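PDB 3DCI: arylesterase from Agrobacterium tumefaciens, which probably hydrolyses ester bonds as a member of the GDSL-like, SGNH-type lipase and acylhydrolase family, and binds zinc ions. Local coordinates for residues A[152-157]-A[180-185]. Numbering follows the deposited sequence.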
ATOM      1  N   ILE A 152      11.246 -13.692 -22.683  1.00 25.26           N
ATOM      2  CA  ILE A 152      10.975 -12.263 -22.657  1.00 25.09           C
ATOM      3  C   ILE A 152      10.545 -11.909 -24.076  1.00 24.67           C
ATOM      4  O   ILE A 152      11.276 -12.181 -24.996  1.00 24.18           O
ATOM      5  CB  ILE A 152      12.278 -11.483 -22.267  1.00 25.81           C
ATOM      6  CG1 ILE A 152      12.646 -11.781 -20.807  1.00 27.15           C
ATOM      7  CG2 ILE A 152      12.136  -9.973 -22.476  1.00 25.75           C
ATOM      8  CD1 ILE A 152      14.095 -11.322 -20.418  1.00 26.24           C
ATOM      9  N   VAL A 153       9.339 -11.339 -24.227  1.00 24.07           N
ATOM     10  CA  VAL A 153       8.780 -10.980 -25.504  1.00 23.38           C
ATOM     11  C   VAL A 153       8.589  -9.458 -25.637  1.00 23.53           C
ATOM     12  O   VAL A 153       7.899  -8.822 -24.822  1.00 23.22           O
ATOM     13  CB  VAL A 153       7.465 -11.697 -25.730  1.00 22.74           C
ATOM     14  CG1 VAL A 153       6.889 -11.319 -27.115  1.00 21.15           C
ATOM     15  CG2 VAL A 153       7.663 -13.238 -25.642  1.00 23.77           C
ATOM     16  N   ALA A 154       9.218  -8.872 -26.652  1.00 23.71           N
ATOM     17  CA  ALA A 154       9.038  -7.452 -26.912  1.00 24.14           C
ATOM     18  C   ALA A 154       7.730  -7.312 -27.677  1.00 24.92           C
ATOM     19  O   ALA A 154       7.515  -8.049 -28.636  1.00 25.27           O
ATOM     20  CB  ALA A 154      10.217  -6.879 -27.724  1.00 23.71           C
ATOM     21  N   PRO A 155       6.842  -6.386 -27.244  1.00 25.34           N
ATOM     22  CA  PRO A 155       5.599  -6.188 -27.956  1.00 25.60           C
ATOM     23  C   PRO A 155       5.853  -5.472 -29.275  1.00 25.62           C
ATOM     24  O   PRO A 155       6.872  -4.792 -29.422  1.00 25.27           O
ATOM     25  CB  PRO A 155       4.792  -5.304 -26.990  1.00 25.81           C
ATOM     26  CG  PRO A 155       5.806  -4.516 -26.277  1.00 26.35           C
ATOM     27  CD  PRO A 155       6.959  -5.470 -26.093  1.00 25.81           C
ATOM     28  N   PRO A 156       4.951  -5.616 -30.241  1.00 26.85           N
ATOM     29  CA  PRO A 156       5.177  -4.895 -31.493  1.00 27.61           C
ATOM     30  C   PRO A 156       5.182  -3.396 -31.223  1.00 28.52           C
ATOM     31  O   PRO A 156       4.432  -2.954 -30.367  1.00 28.42           O
ATOM     32  CB  PRO A 156       3.971  -5.277 -32.346  1.00 27.31           C
ATOM     33  CG  PRO A 156       3.440  -6.528 -31.715  1.00 27.41           C
ATOM     34  CD  PRO A 156       3.699  -6.387 -30.268  1.00 27.07           C
ATOM     35  N   PRO A 157       6.053  -2.626 -31.907  1.00 29.34           N
ATOM     36  CA  PRO A 157       6.114  -1.193 -31.661  1.00 29.79           C
ATOM     37  C   PRO A 157       4.842  -0.446 -32.038  1.00 30.63           C
ATOM     38  O   PRO A 157       4.065  -0.901 -32.894  1.00 31.90           O
ATOM     39  CB  PRO A 157       7.286  -0.726 -32.526  1.00 30.09           C
ATOM     40  CG  PRO A 157       7.474  -1.775 -33.535  1.00 30.57           C
ATOM     41  CD  PRO A 157       7.036  -3.054 -32.908  1.00 29.84           C
ATOM     42  N   PRO A 180      15.629  -4.321 -29.045  1.00 26.13           N
ATOM     43  CA  PRO A 180      17.064  -4.441 -28.776  1.00 25.95           C
ATOM     44  C   PRO A 180      17.433  -4.402 -27.296  1.00 25.41           C
ATOM     45  O   PRO A 180      18.382  -5.077 -26.906  1.00 24.49           O
ATOM     46  CB  PRO A 180      17.676  -3.245 -29.530  1.00 26.05           C
ATOM     47  CG  PRO A 180      16.560  -2.302 -29.726  1.00 26.47           C
ATOM     48  CD  PRO A 180      15.323  -3.121 -29.844  1.00 26.02           C
ATOM     49  N   LEU A 181      16.714  -3.630 -26.478  1.00 24.78           N
ATOM     50  CA  LEU A 181      17.016  -3.594 -25.045  1.00 25.09           C
ATOM     51  C   LEU A 181      16.638  -4.913 -24.361  1.00 24.65           C
ATOM     52  O   LEU A 181      17.366  -5.396 -23.483  1.00 23.97           O
ATOM     53  CB  LEU A 181      16.325  -2.406 -24.334  1.00 25.30           C
ATOM     54  CG  LEU A 181      16.858  -0.990 -24.642  1.00 27.19           C
ATOM     55  CD1 LEU A 181      15.976   0.086 -23.996  1.00 27.08           C
ATOM     56  CD2 LEU A 181      18.321  -0.821 -24.210  1.00 29.04           C
ATOM     57  N   TYR A 182      15.477  -5.462 -24.726  1.00 24.83           N
ATOM     58  CA  TYR A 182      15.033  -6.746 -24.163  1.00 24.61           C
ATOM     59  C   TYR A 182      15.917  -7.894 -24.625  1.00 24.76           C
ATOM     60  O   TYR A 182      16.170  -8.822 -23.871  1.00 25.72           O
ATOM     61  CB  TYR A 182      13.588  -7.059 -24.560  1.00 24.56           C
ATOM     62  CG  TYR A 182      12.494  -6.348 -23.802  1.00 24.00           C
ATOM     63  CD1 TYR A 182      12.757  -5.267 -22.960  1.00 26.08           C
ATOM     64  CD2 TYR A 182      11.178  -6.703 -24.006  1.00 24.99           C
ATOM     65  CE1 TYR A 182      11.731  -4.619 -22.294  1.00 24.52           C
ATOM     66  CE2 TYR A 182      10.139  -6.048 -23.344  1.00 24.65           C
ATOM     67  CZ  TYR A 182      10.423  -5.012 -22.503  1.00 24.61           C
ATOM     68  OH  TYR A 182       9.380  -4.390 -21.878  1.00 25.22           O
ATOM     69  N   ARG A 183      16.349  -7.842 -25.874  1.00 25.51           N
ATOM     70  CA  ARG A 183      17.297  -8.824 -26.397  1.00 25.66           C
ATOM     71  C   ARG A 183      18.562  -8.832 -25.577  1.00 25.37           C
ATOM     72  O   ARG A 183      19.041  -9.892 -25.186  1.00 25.15           O
ATOM     73  CB  ARG A 183      17.623  -8.524 -27.847  1.00 24.86           C
ATOM     74  CG  ARG A 183      18.467  -9.595 -28.554  1.00 26.53           C
ATOM     75  CD  ARG A 183      18.827  -9.130 -29.967  1.00 28.58           C
ATOM     76  NE  ARG A 183      17.819  -9.573 -30.923  1.00 33.10           N
ATOM     77  CZ  ARG A 183      16.928  -8.794 -31.539  1.00 36.28           C
ATOM     78  NH1 ARG A 183      16.048  -9.353 -32.370  1.00 36.95           N
ATOM     79  NH2 ARG A 183      16.896  -7.471 -31.360  1.00 38.19           N
ATOM     80  N   LYS A 184      19.104  -7.647 -25.319  1.00 25.57           N
ATOM     81  CA  LYS A 184      20.363  -7.521 -24.593  1.00 25.83           C
ATOM     82  C   LYS A 184      20.173  -7.958 -23.154  1.00 24.98           C
ATOM     83  O   LYS A 184      21.046  -8.638 -22.607  1.00 23.43           O
ATOM     84  CB  LYS A 184      20.931  -6.105 -24.675  1.00 26.28           C
ATOM     85  CG  LYS A 184      21.436  -5.733 -26.058  1.00 28.16           C
ATOM     86  CD  LYS A 184      22.263  -4.430 -26.034  1.00 29.00           C
ATOM     87  CE  LYS A 184      23.217  -4.330 -27.249  1.00 31.90           C
ATOM     88  NZ  LYS A 184      22.427  -4.068 -28.479  1.00 35.44           N
ATOM     89  N   LEU A 185      19.009  -7.643 -22.566  1.00 24.56           N
ATOM     90  CA  LEU A 185      18.695  -8.094 -21.215  1.00 25.11           C
ATOM     91  C   LEU A 185      18.603  -9.619 -21.100  1.00 25.94           C
ATOM     92  O   LEU A 185      19.135 -10.208 -20.155  1.00 26.04           O
ATOM     93  CB  LEU A 185      17.395  -7.448 -20.706  1.00 25.11           C
ATOM     94  CG  LEU A 185      16.966  -7.836 -19.286  1.00 25.45           C
ATOM     95  CD1 LEU A 185      17.923  -7.267 -18.269  1.00 22.52           C
ATOM     96  CD2 LEU A 185      15.475  -7.431 -18.972  1.00 23.65           C
TER
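Tyr182 reaches from helix 178-189 onto the end of strand 149-154; its CB, CG and CD2 share the Ile152 CG2 methyl, and the ring then passes along Ala154 to Val153 O and Pro155. Tyr182 CB lies 3.9 Å from Ile152 CG2. CG is placed anti to the carbonyl carbon (chi1 -78°), which swings the ring toward the strand. Tyr182 CD2 then sits 3.7 Å from Ile152 CG2 and equally close to Ala154 CA, with Ala154 CB just beyond at 3.8 Å. One atom further, Val153 O lies at the ring edge, in its plane, 3.9 Å from Tyr182 CE2, while Pro155 CD approaches obliquely. At the tip, OH hydrogen-bonds to Leu109 O, which anchors it to the loop that follows strand 104-108. Helix and strand segments run nearly antiparallel (167°), their axes 8.3 Å apart, as expected for the beta-alpha-beta crossover from strand 149-154 to strand 192-195, of which helix 178-189 is the last helical part, in the parallel sheet of an SGNH hydrolase. One turn on from Tyr182, Leu185 CD2 meets Ile152 CD1 more loosely, at 4.4 Å. Phe193 of strand 192-195 and Ala125 and Met129 of helix 122-138 also pack against Tyr182.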